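Side-chain contacts in putative exonuclease (Eubacterium rectale, PDB 3L0A), which probably acts as a hydrolase, perhaps a nuclease of the PD-(D/E)XK type, and carries a zinc ion bound by four cysteines: residues Y24-G29 / M41-G46; E37-E42 / W48-S53; V62-Y65 / S69-Q72; G169-G174 / Q215-M220. All blocks are in the same frame, centred on the assembly; numbering follows the deposited sequence.

Contact 1 of 4, residues Y24-G29 / M41-G46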
loop_
_atom_site.group_PDB
_atom_site.type_symbol
_atom_site.label_atom_id
_atom_site.label_comp_id
_atom_site.label_asym_id
_atom_site.label_seq_id
_atom_site.Cartn_x
_atom_site.Cartn_y
_atom_site.Cartn_z
ATOM N N TYR A 24 -3.486 -28.682 9.822
ATOM C CA TYR A 24 -3.996 -28.139 11.054
ATOM C C TYR A 24 -4.349 -26.674 10.885
ATOM O O TYR A 24 -5.439 -26.263 11.247
ATOM C CB TYR A 24 -2.945 -28.291 12.142
ATOM C CG TYR A 24 -3.234 -27.514 13.393
ATOM C CD1 TYR A 24 -4.096 -28.017 14.355
ATOM C CD2 TYR A 24 -2.637 -26.278 13.615
ATOM C CE1 TYR A 24 -4.370 -27.309 15.489
ATOM C CE2 TYR A 24 -2.910 -25.551 14.762
ATOM C CZ TYR A 24 -3.782 -26.075 15.698
ATOM O OH TYR A 24 -4.035 -25.379 16.857
ATOM N N LYS A 25 -3.420 -25.886 10.335
ATOM C CA LYS A 25 -3.651 -24.476 10.129
ATOM C C LYS A 25 -4.880 -24.180 9.224
ATOM O O LYS A 25 -5.581 -23.189 9.459
ATOM C CB LYS A 25 -2.388 -23.787 9.573
ATOM C CG LYS A 25 -1.189 -23.668 10.539
ATOM C CD LYS A 25 0.022 -23.104 9.804
ATOM C CE LYS A 25 1.152 -22.667 10.733
ATOM N NZ LYS A 25 2.154 -21.769 10.012
ATOM N N ASP A 26 -5.145 -25.021 8.212
ATOM C CA ASP A 26 -6.358 -24.853 7.379
ATOM C C ASP A 26 -7.573 -24.745 8.308
ATOM O O ASP A 26 -8.367 -23.790 8.239
ATOM C CB ASP A 26 -6.566 -26.017 6.394
ATOM C CG ASP A 26 -5.510 -26.080 5.260
ATOM O OD1 ASP A 26 -4.904 -25.017 4.888
ATOM O OD2 ASP A 26 -5.302 -27.224 4.735
ATOM N N PHE A 27 -7.673 -25.699 9.229
ATOM C CA PHE A 27 -8.744 -25.677 10.198
ATOM C C PHE A 27 -8.565 -24.609 11.256
ATOM O O PHE A 27 -9.498 -23.835 11.480
ATOM C CB PHE A 27 -8.924 -27.048 10.831
ATOM C CG PHE A 27 -9.480 -28.064 9.894
ATOM C CD1 PHE A 27 -10.851 -28.143 9.677
ATOM C CD2 PHE A 27 -8.647 -28.923 9.205
ATOM C CE1 PHE A 27 -11.388 -29.099 8.795
ATOM C CE2 PHE A 27 -9.157 -29.881 8.343
ATOM C CZ PHE A 27 -10.529 -29.969 8.131
ATOM N N ALA A 28 -7.387 -24.515 11.876
ATOM C CA ALA A 28 -7.245 -23.709 13.106
ATOM C C ALA A 28 -6.772 -22.278 12.910
ATOM O O ALA A 28 -7.008 -21.428 13.783
ATOM C CB ALA A 28 -6.357 -24.387 14.087
ATOM N N GLY A 29 -6.102 -22.005 11.792
ATOM C CA GLY A 29 -5.705 -20.637 11.436
ATOM C C GLY A 29 -4.492 -20.138 12.227
ATOM O O GLY A 29 -3.953 -20.817 13.110
HETATM N N MSE A 41 -11.955 -28.762 4.507
HETATM C CA MSE A 41 -12.660 -29.987 4.087
HETATM C C MSE A 41 -12.748 -30.029 2.559
HETATM O O MSE A 41 -12.551 -31.070 1.965
HETATM C CB MSE A 41 -14.064 -30.040 4.696
HETATM C CG MSE A 41 -14.080 -30.313 6.200
HETATM SE SE MSE A 41 -13.411 -32.061 6.639
HETATM C CE MSE A 41 -15.096 -33.004 6.372
ATOM N N GLU A 42 -12.980 -28.884 1.912
ATOM C CA GLU A 42 -12.931 -28.823 0.459
ATOM C C GLU A 42 -11.536 -29.142 -0.138
ATOM O O GLU A 42 -11.443 -29.771 -1.199
ATOM C CB GLU A 42 -13.433 -27.463 -0.006
ATOM C CG GLU A 42 -14.866 -27.212 0.405
ATOM C CD GLU A 42 -15.803 -28.239 -0.160
ATOM O OE1 GLU A 42 -16.071 -28.184 -1.373
ATOM O OE2 GLU A 42 -16.298 -29.103 0.605
ATOM N N LYS A 43 -10.457 -28.744 0.538
ATOM C CA LYS A 43 -9.091 -29.139 0.116
ATOM C C LYS A 43 -8.854 -30.653 0.198
ATOM O O LYS A 43 -8.213 -31.230 -0.692
ATOM C CB LYS A 43 -7.998 -28.420 0.929
ATOM C CG LYS A 43 -7.596 -27.053 0.369
ATOM C CD LYS A 43 -6.544 -26.323 1.284
ATOM C CE LYS A 43 -5.061 -26.579 0.879
ATOM N NZ LYS A 43 -4.055 -26.332 1.974
ATOM N N LEU A 44 -9.356 -31.271 1.270
ATOM C CA LEU A 44 -9.255 -32.714 1.478
ATOM C C LEU A 44 -10.005 -33.519 0.420
ATOM O O LEU A 44 -9.425 -34.427 -0.166
ATOM C CB LEU A 44 -9.797 -33.084 2.862
ATOM C CG LEU A 44 -8.973 -32.642 4.064
ATOM C CD1 LEU A 44 -9.881 -32.535 5.292
ATOM C CD2 LEU A 44 -7.802 -33.622 4.291
ATOM N N ASN A 45 -11.292 -33.191 0.214
ATOM C CA ASN A 45 -12.149 -33.777 -0.851
ATOM C C ASN A 45 -11.549 -33.671 -2.250
ATOM O O ASN A 45 -11.905 -34.441 -3.140
ATOM C CB ASN A 45 -13.496 -33.024 -0.990
ATOM C CG ASN A 45 -14.382 -33.070 0.257
ATOM O OD1 ASN A 45 -14.238 -33.930 1.142
ATOM N ND2 ASN A 45 -15.323 -32.122 0.318
ATOM N N GLY A 46 -10.701 -32.663 -2.456
ATOM C CA GLY A 46 -10.197 -32.340 -3.789
ATOM C C GLY A 46 -11.147 -31.482 -4.613
ATOM O O GLY A 46 -11.065 -31.465 -5.829
#

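Contact 2 of 4, residues E37-E42 / W48-S53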
loop_
_atom_site.group_PDB
_atom_site.type_symbol
_atom_site.label_atom_id
_atom_site.label_comp_id
_atom_site.label_asym_id
_atom_site.label_seq_id
_atom_site.Cartn_x
_atom_site.Cartn_y
_atom_site.Cartn_z
ATOM N N GLU A 37 -13.020 -24.002 8.473
ATOM C CA GLU A 37 -13.170 -25.468 8.480
ATOM C C GLU A 37 -13.579 -26.031 7.098
ATOM O O GLU A 37 -13.039 -27.036 6.629
ATOM C CB GLU A 37 -14.180 -25.866 9.571
ATOM C CG GLU A 37 -13.757 -25.373 10.961
ATOM C CD GLU A 37 -14.605 -25.883 12.119
ATOM O OE1 GLU A 37 -15.776 -26.210 11.905
ATOM O OE2 GLU A 37 -14.083 -25.950 13.261
ATOM N N PHE A 38 -14.541 -25.356 6.481
ATOM C CA PHE A 38 -15.021 -25.643 5.141
ATOM C C PHE A 38 -13.868 -25.699 4.146
ATOM O O PHE A 38 -13.697 -26.689 3.460
ATOM C CB PHE A 38 -16.010 -24.540 4.773
ATOM C CG PHE A 38 -16.601 -24.671 3.402
ATOM C CD1 PHE A 38 -17.430 -25.741 3.087
ATOM C CD2 PHE A 38 -16.362 -23.712 2.437
ATOM C CE1 PHE A 38 -17.973 -25.856 1.812
ATOM C CE2 PHE A 38 -16.895 -23.824 1.172
ATOM C CZ PHE A 38 -17.689 -24.884 0.850
ATOM N N TYR A 39 -13.067 -24.628 4.092
ATOM C CA TYR A 39 -11.883 -24.592 3.239
ATOM C C TYR A 39 -11.013 -25.814 3.427
ATOM O O TYR A 39 -10.523 -26.405 2.460
ATOM C CB TYR A 39 -11.079 -23.328 3.524
ATOM C CG TYR A 39 -9.677 -23.269 2.946
ATOM C CD1 TYR A 39 -9.461 -23.098 1.590
ATOM C CD2 TYR A 39 -8.572 -23.346 3.777
ATOM C CE1 TYR A 39 -8.156 -23.018 1.055
ATOM C CE2 TYR A 39 -7.251 -23.249 3.266
ATOM C CZ TYR A 39 -7.056 -23.088 1.907
ATOM O OH TYR A 39 -5.774 -23.023 1.414
ATOM N N GLY A 40 -10.852 -26.206 4.683
ATOM C CA GLY A 40 -10.058 -27.359 5.010
ATOM C C GLY A 40 -10.626 -28.676 4.517
ATOM O O GLY A 40 -9.858 -29.603 4.184
HETATM N N MSE A 41 -11.955 -28.762 4.507
HETATM C CA MSE A 41 -12.660 -29.987 4.087
HETATM C C MSE A 41 -12.748 -30.029 2.559
HETATM O O MSE A 41 -12.551 -31.070 1.965
HETATM C CB MSE A 41 -14.064 -30.040 4.696
HETATM C CG MSE A 41 -14.080 -30.313 6.200
HETATM SE SE MSE A 41 -13.411 -32.061 6.639
HETATM C CE MSE A 41 -15.096 -33.004 6.372
ATOM N N GLU A 42 -12.980 -28.884 1.912
ATOM C CA GLU A 42 -12.931 -28.823 0.459
ATOM C C GLU A 42 -11.536 -29.142 -0.138
ATOM O O GLU A 42 -11.443 -29.771 -1.199
ATOM C CB GLU A 42 -13.433 -27.463 -0.006
ATOM C CG GLU A 42 -14.866 -27.212 0.405
ATOM C CD GLU A 42 -15.803 -28.239 -0.160
ATOM O OE1 GLU A 42 -16.071 -28.184 -1.373
ATOM O OE2 GLU A 42 -16.298 -29.103 0.605
ATOM N N TRP A 48 -11.483 -28.139 -3.972
ATOM C CA TRP A 48 -10.850 -26.839 -3.991
ATOM C C TRP A 48 -9.333 -27.034 -4.019
ATOM O O TRP A 48 -8.798 -27.632 -3.075
ATOM C CB TRP A 48 -11.253 -26.032 -2.755
ATOM C CG TRP A 48 -10.745 -24.655 -2.838
ATOM C CD1 TRP A 48 -9.666 -24.151 -2.214
ATOM C CD2 TRP A 48 -11.262 -23.610 -3.657
ATOM N NE1 TRP A 48 -9.469 -22.843 -2.575
ATOM C CE2 TRP A 48 -10.449 -22.489 -3.464
ATOM C CE3 TRP A 48 -12.352 -23.513 -4.531
ATOM C CZ2 TRP A 48 -10.673 -21.278 -4.122
ATOM C CZ3 TRP A 48 -12.580 -22.309 -5.184
ATOM C CH2 TRP A 48 -11.743 -21.207 -4.971
ATOM N N GLU A 49 -8.663 -26.587 -5.098
ATOM C CA GLU A 49 -7.179 -26.423 -5.130
ATOM C C GLU A 49 -6.866 -24.924 -5.206
ATOM O O GLU A 49 -7.478 -24.210 -5.991
ATOM C CB GLU A 49 -6.513 -27.187 -6.304
ATOM N N ASP A 50 -5.935 -24.447 -4.379
ATOM C CA ASP A 50 -5.551 -23.033 -4.374
ATOM C C ASP A 50 -4.846 -22.658 -5.671
ATOM O O ASP A 50 -4.071 -23.466 -6.224
ATOM C CB ASP A 50 -4.580 -22.722 -3.214
ATOM C CG ASP A 50 -5.232 -22.848 -1.842
ATOM O OD1 ASP A 50 -6.392 -22.357 -1.733
ATOM O OD2 ASP A 50 -4.584 -23.420 -0.901
ATOM N N GLU A 51 -5.112 -21.433 -6.133
ATOM C CA GLU A 51 -4.268 -20.765 -7.141
ATOM C C GLU A 51 -2.879 -20.627 -6.500
ATOM O O GLU A 51 -2.758 -19.994 -5.426
ATOM C CB GLU A 51 -4.836 -19.386 -7.525
ATOM N N LYS A 52 -1.873 -21.276 -7.122
ATOM C CA LYS A 52 -0.468 -21.270 -6.639
ATOM C C LYS A 52 0.042 -19.817 -6.566
ATOM O O LYS A 52 -0.273 -19.004 -7.463
ATOM C CB LYS A 52 0.421 -22.129 -7.557
ATOM N N SER A 53 0.745 -19.476 -5.483
ATOM C CA SER A 53 1.127 -18.079 -5.210
ATOM C C SER A 53 2.600 -17.794 -5.486
ATOM O O SER A 53 3.422 -18.671 -5.271
ATOM C CB SER A 53 0.798 -17.689 -3.759
ATOM O OG SER A 53 1.684 -18.261 -2.819
#

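Contact 3 of 4, residues V62-Y65 / S69-Q72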
loop_
_atom_site.group_PDB
_atom_site.type_symbol
_atom_site.label_atom_id
_atom_site.label_comp_id
_atom_site.label_asym_id
_atom_site.label_seq_id
_atom_site.Cartn_x
_atom_site.Cartn_y
_atom_site.Cartn_z
ATOM N N VAL A 62 13.646 -22.285 -4.021
ATOM C CA VAL A 62 14.787 -22.311 -3.153
ATOM C C VAL A 62 14.926 -23.654 -2.463
ATOM O O VAL A 62 16.055 -24.182 -2.394
ATOM C CB VAL A 62 14.737 -21.177 -2.126
ATOM C CG1 VAL A 62 15.855 -21.345 -1.174
ATOM C CG2 VAL A 62 14.788 -19.767 -2.829
ATOM N N ASP A 63 13.823 -24.239 -1.976
ATOM C CA ASP A 63 13.896 -25.625 -1.413
ATOM C C ASP A 63 14.494 -26.566 -2.433
ATOM O O ASP A 63 15.397 -27.377 -2.164
ATOM C CB ASP A 63 12.510 -26.196 -1.104
ATOM C CG ASP A 63 11.966 -25.747 0.202
ATOM O OD1 ASP A 63 12.755 -25.375 1.088
ATOM O OD2 ASP A 63 10.727 -25.775 0.344
ATOM N N SER A 64 13.949 -26.472 -3.632
ATOM C CA SER A 64 14.384 -27.326 -4.688
ATOM C C SER A 64 15.868 -27.154 -5.035
ATOM O O SER A 64 16.533 -28.140 -5.369
ATOM C CB SER A 64 13.538 -27.151 -5.922
ATOM O OG SER A 64 13.782 -28.301 -6.713
ATOM N N TYR A 65 16.381 -25.922 -4.969
ATOM C CA TYR A 65 17.829 -25.702 -5.183
ATOM C C TYR A 65 18.627 -26.539 -4.176
ATOM O O TYR A 65 19.520 -27.293 -4.585
ATOM C CB TYR A 65 18.244 -24.224 -5.106
ATOM C CG TYR A 65 19.736 -24.057 -5.151
ATOM C CD1 TYR A 65 20.419 -24.147 -6.331
ATOM C CD2 TYR A 65 20.455 -23.883 -4.005
ATOM C CE1 TYR A 65 21.780 -24.048 -6.362
ATOM C CE2 TYR A 65 21.785 -23.777 -4.026
ATOM C CZ TYR A 65 22.451 -23.869 -5.212
ATOM O OH TYR A 65 23.781 -23.759 -5.236
ATOM N N SER A 69 16.845 -30.821 -6.852
ATOM C CA SER A 69 15.675 -31.230 -7.605
ATOM C C SER A 69 15.134 -30.034 -8.407
ATOM O O SER A 69 13.942 -29.967 -8.675
ATOM C CB SER A 69 14.569 -31.716 -6.631
ATOM O OG SER A 69 14.060 -30.644 -5.810
ATOM N N LEU A 70 16.013 -29.089 -8.755
ATOM C CA LEU A 70 15.612 -27.848 -9.403
ATOM C C LEU A 70 15.179 -28.075 -10.844
ATOM O O LEU A 70 14.240 -27.419 -11.312
ATOM C CB LEU A 70 16.756 -26.835 -9.369
ATOM C CG LEU A 70 16.478 -25.378 -9.758
ATOM C CD1 LEU A 70 15.233 -24.803 -9.077
ATOM C CD2 LEU A 70 17.695 -24.557 -9.393
ATOM N N ASP A 71 15.856 -28.982 -11.553
ATOM C CA ASP A 71 15.518 -29.238 -12.970
ATOM C C ASP A 71 14.069 -29.658 -13.077
ATOM O O ASP A 71 13.348 -29.203 -13.971
ATOM C CB ASP A 71 16.400 -30.332 -13.594
ATOM C CG ASP A 71 16.238 -30.418 -15.114
ATOM O OD1 ASP A 71 16.693 -29.495 -15.818
ATOM O OD2 ASP A 71 15.648 -31.396 -15.623
ATOM N N GLN A 72 13.665 -30.551 -12.174
ATOM C CA GLN A 72 12.329 -31.099 -12.189
ATOM C C GLN A 72 11.345 -30.107 -11.655
ATOM O O GLN A 72 10.226 -30.068 -12.136
ATOM C CB GLN A 72 12.225 -32.412 -11.406
ATOM C CG GLN A 72 10.911 -33.197 -11.701
ATOM C CD GLN A 72 10.712 -33.555 -13.204
ATOM O OE1 GLN A 72 11.598 -34.153 -13.856
ATOM N NE2 GLN A 72 9.546 -33.165 -13.758
#

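Contact 4 of 4, residues G169-G174 / Q215-M220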
loop_
_atom_site.group_PDB
_atom_site.type_symbol
_atom_site.label_atom_id
_atom_site.label_comp_id
_atom_site.label_asym_id
_atom_site.label_seq_id
_atom_site.Cartn_x
_atom_site.Cartn_y
_atom_site.Cartn_z
ATOM N N GLY A 169 2.397 -18.465 13.220
ATOM C CA GLY A 169 2.270 -19.821 13.750
ATOM C C GLY A 169 3.452 -20.736 13.432
ATOM O O GLY A 169 3.283 -21.937 13.335
ATOM N N TYR A 170 4.645 -20.195 13.242
ATOM C CA TYR A 170 5.814 -21.064 13.079
ATOM C C TYR A 170 6.222 -21.655 14.410
ATOM O O TYR A 170 7.047 -22.588 14.471
ATOM C CB TYR A 170 6.982 -20.346 12.396
ATOM C CG TYR A 170 6.596 -19.824 11.008
ATOM C CD1 TYR A 170 5.855 -20.610 10.111
ATOM C CD2 TYR A 170 6.977 -18.547 10.590
ATOM C CE1 TYR A 170 5.471 -20.091 8.821
ATOM C CE2 TYR A 170 6.615 -18.055 9.343
ATOM C CZ TYR A 170 5.872 -18.836 8.464
ATOM O OH TYR A 170 5.571 -18.326 7.239
ATOM N N ASP A 171 5.639 -21.136 15.489
ATOM C CA ASP A 171 5.786 -21.807 16.765
ATOM C C ASP A 171 5.067 -23.157 16.696
ATOM O O ASP A 171 5.596 -24.121 17.195
ATOM C CB ASP A 171 5.373 -20.931 17.967
ATOM C CG ASP A 171 3.997 -20.338 17.840
ATOM O OD1 ASP A 171 3.397 -20.396 16.732
ATOM O OD2 ASP A 171 3.529 -19.790 18.863
ATOM N N ILE A 172 3.919 -23.242 16.017
ATOM C CA ILE A 172 3.193 -24.534 15.824
ATOM C C ILE A 172 4.072 -25.515 15.028
ATOM O O ILE A 172 4.336 -26.634 15.454
ATOM C CB ILE A 172 1.838 -24.382 15.072
ATOM C CG1 ILE A 172 0.914 -23.260 15.652
ATOM C CG2 ILE A 172 1.090 -25.708 15.028
ATOM C CD1 ILE A 172 0.151 -23.607 16.928
ATOM N N GLN A 173 4.565 -25.088 13.882
ATOM C CA GLN A 173 5.413 -25.968 13.083
ATOM C C GLN A 173 6.596 -26.546 13.875
ATOM O O GLN A 173 6.866 -27.751 13.826
ATOM C CB GLN A 173 5.937 -25.230 11.849
ATOM C CG GLN A 173 6.750 -26.112 10.887
ATOM C CD GLN A 173 7.240 -25.321 9.703
ATOM O OE1 GLN A 173 7.672 -24.200 9.875
ATOM N NE2 GLN A 173 7.155 -25.887 8.490
ATOM N N GLY A 174 7.312 -25.677 14.580
ATOM C CA GLY A 174 8.444 -26.114 15.357
ATOM C C GLY A 174 8.085 -27.152 16.409
ATOM O O GLY A 174 8.767 -28.163 16.518
ATOM N N GLN A 215 6.332 -25.205 23.577
ATOM C CA GLN A 215 5.428 -25.817 24.567
ATOM C C GLN A 215 4.066 -25.159 24.610
ATOM O O GLN A 215 3.068 -25.869 24.682
ATOM C CB GLN A 215 6.035 -25.829 25.991
ATOM N N GLU A 216 4.012 -23.826 24.606
ATOM C CA GLU A 216 2.708 -23.123 24.646
ATOM C C GLU A 216 1.878 -23.383 23.385
ATOM O O GLU A 216 0.648 -23.432 23.449
ATOM C CB GLU A 216 2.847 -21.602 24.921
ATOM C CG GLU A 216 3.052 -21.249 26.443
ATOM N N ALA A 217 2.548 -23.554 22.243
ATOM C CA ALA A 217 1.859 -23.787 20.963
ATOM C C ALA A 217 1.390 -25.234 20.806
ATOM O O ALA A 217 0.349 -25.471 20.189
ATOM C CB ALA A 217 2.749 -23.406 19.791
ATOM N N LEU A 218 2.167 -26.197 21.332
ATOM C CA LEU A 218 1.783 -27.616 21.263
ATOM C C LEU A 218 0.557 -27.817 22.129
ATOM O O LEU A 218 -0.271 -28.677 21.839
ATOM C CB LEU A 218 2.927 -28.534 21.705
ATOM C CG LEU A 218 2.791 -30.044 21.446
ATOM C CD1 LEU A 218 2.847 -30.347 19.950
ATOM C CD2 LEU A 218 3.875 -30.835 22.210
ATOM N N HIS A 219 0.451 -26.998 23.176
ATOM C CA HIS A 219 -0.727 -26.964 24.046
ATOM C C HIS A 219 -1.967 -26.503 23.279
ATOM O O HIS A 219 -2.972 -27.196 23.267
ATOM C CB HIS A 219 -0.491 -26.080 25.284
ATOM C CG HIS A 219 -1.666 -26.017 26.207
ATOM N ND1 HIS A 219 -1.967 -27.022 27.105
ATOM C CD2 HIS A 219 -2.638 -25.082 26.349
ATOM C CE1 HIS A 219 -3.068 -26.706 27.763
ATOM N NE2 HIS A 219 -3.494 -25.532 27.327
HETATM N N MSE A 220 -1.887 -25.352 22.628
HETATM C CA MSE A 220 -2.983 -24.869 21.782
HETATM C C MSE A 220 -3.436 -25.888 20.729
HETATM O O MSE A 220 -4.630 -26.020 20.459
HETATM C CB MSE A 220 -2.590 -23.552 21.089
HETATM C CG MSE A 220 -2.724 -22.287 21.993
HETATM SE SE MSE A 220 -4.484 -22.152 22.892
HETATM C CE MSE A 220 -5.579 -21.709 21.298
#

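Contact 1 of 4, residues Y24-G29 / M41-G46
Asp-26 and Lys-43 reach across from helix 21-28 and helix 37-45 with their side chains at about a right angle, and the ammonium group faces both carboxylate oxygens. NZ of Lys-43 lies 3.2 Å from OD2 of Asp-26, on the syn side and 21° out of the carboxylate plane, while its bond to OD1 of Asp-26, at 3.3 Å, is weak. The pair is a salt bridge in which CD of Lys-43 also comes 3.8 Å from OD2 of Asp-26, and the bend at the third torsion of the lysine sets the course of CE and NZ beyond it. Phe-27 makes the apolar half of the interface. With CG beside its own backbone N, the ring reaches the other helix although its CB does not point there, and it offers an edge. SE of the selenomethionine Met-41 sits 3.9 Å from CZ of Phe-27, 85° off the ring normal, an edge-on Met-aromatic contact. CD1 of Leu-44 meets the same corner of the ring, 3.9 Å from CZ of Phe-27 and likewise near its plane. Helix 211-232 adds to this cluster through Ile-228 on Phe-27 and Val-231 on Met-41. The short helical axes stay 10.8 Å apart at 145°, leaving the side-chain ends to bridge them. Such a pair of consecutive, roughly antiparallel helices is a helical hairpin, and here its connection carries the zinc ligand Cys-36.

Contact 2 of 4, residues E37-E42 / W48-S53
Tyr-39 and Asp-50 form the short polar link of this contact: OH of Tyr-39 donates to OD2 of Asp-50 at 2.6 Å, using the syn lone pair of the acceptor. Ring and carboxylate are nearly coplanar, 26° apart, which places OD1 of Asp-50 at the ring edge, 3.4 Å from CE1 of Tyr-39. That second oxygen is met from above the carboxylate plane by NE1 of Trp-48, at 3.2 Å, so a bond on each oxygen limits rotation of the carboxylate. Between backbones, N of Trp-48 donates to O of Glu-42 at 3.2 Å from above the carbonyl plane. It follows the Schellman motif with Gly-46 as C-prime residue that ends helix 37-45. Tyr-39 also lies beside the four-cysteine zinc site, its side chain about 4 Å from those of Cys-36 and Cys-244 at nearest atoms. Apolar contact is made by the tyrosine and indole rings, which pack obliquely with planes at 67°; CE1 of Tyr-39 approaches CD1 of Trp-48 to 3.8 Å. CB of Glu-42 meets CB of Trp-48, also at 3.8 Å, whereas the glutamate's carboxylate turns to a salt bridge with Arg-47. Trp-48 packs in addition on Cys-246 and on Glu-201 of a neighbouring subunit.

Contact 3 of 4, residues V62-Y65 / S69-Q72
Ser-64 and Ser-69 turn their hydroxyls toward each other through two different first torsions. In Ser-64, OG stands opposite the backbone N and beside the carbonyl carbon (chi1 -162°), which directs it out of helix 54-67 toward the start of helix 70-76. In Ser-69, OG lies between the backbone N and the carbonyl carbon (chi1 67°) and faces back to the first helix. The two OG atoms, of Ser-64 and Ser-69, are modelled 2.5 Å apart as a hydrogen bond in which either could be the donor, but OG of Ser-64 is crowded in the model and its exact place is doubtful. The main-chain link is better defined: N of Ser-69 donates to O of Ser-64 at 3.1 Å, nearly straight at 167°. Because donor and acceptor are five residues apart, this bond closes a wide, six-residue turn of the pi-turn type at the junction of two successive helices. Ser-69 occupies the N-cap position of helix 70-76 yet makes no side-chain capping bond; its OG is hydrogen-bonded instead to OE1 of Glu-67 as well as paired with Ser-64. The apolar part is slight. CD2 of Leu-70 comes 4.1 Å from CD1 of Tyr-65, near the ring plane and at its edge, while the ring packs on Ile-98 and its OH bonds to Glu-102 of helix 89-102. The junction is thus held mainly by one good main-chain bond, with a less certain serine pairing and a light hydrophobic touch alongside.

Contact 4 of 4, residues G169-G174 / Q215-M220
Ala-217 packs against Asp-171 and Ile-172, joining the N-terminal half of helix 211-232 to the first turn of helix 170-185 in a helix-helix contact within the PD-(D/E)XK-like domain. That first turn starts just after Gly-169, the C-prime residue of the Schellman motif that ends helix 164-167. At Ala-217 the backbones come close, its CA 5.4 Å from CA of Ile-172, and the small methyl points toward the other helix. CB of Ala-217 lies 3.8 Å from OD2 of Asp-171, a van der Waals touch. The aspartate's first torsion (chi1 53°) folds its carboxylate back over its own helix start, where OD1 of Asp-171 takes a weak bond from N of Ile-172; the other oxygen is thereby left on the alanine side. On its other branch Ile-172 packs on Tyr-24 of helix 21-28. No hydrogen bond crosses between the two segments. The end of the isoleucine touches two atoms of the same alanine: CD1 of Ile-172 is 3.9 Å from CB of Ala-217 and 3.8 Å from the carbonyl O of Ala-217.

Overall arrangement
Contacts 1 and 2 share helix 37-45 and touch directly, Asp-26 and Lys-43 of one lying against Tyr-39 and Asp-50 of the other, with Tyr-39 next to the zinc site. Contact 1 lies at the surface; contacts 2, 3 and 4 are partly buried, and none is wholly core. Contacts 1 and 2 both use carboxylates, one in a salt bridge and the other between two hydrogen-bond donors. Contact 4 touches contact 1 through Tyr-24 and Lys-25, so helix 21-28 links the hairpin to helices 170-185 and 211-232, yet contact 4 itself has no hydrogen bond between its segments. Contact 3 stands apart, its centre about 29 Å from that of contact 4, a local helix junction.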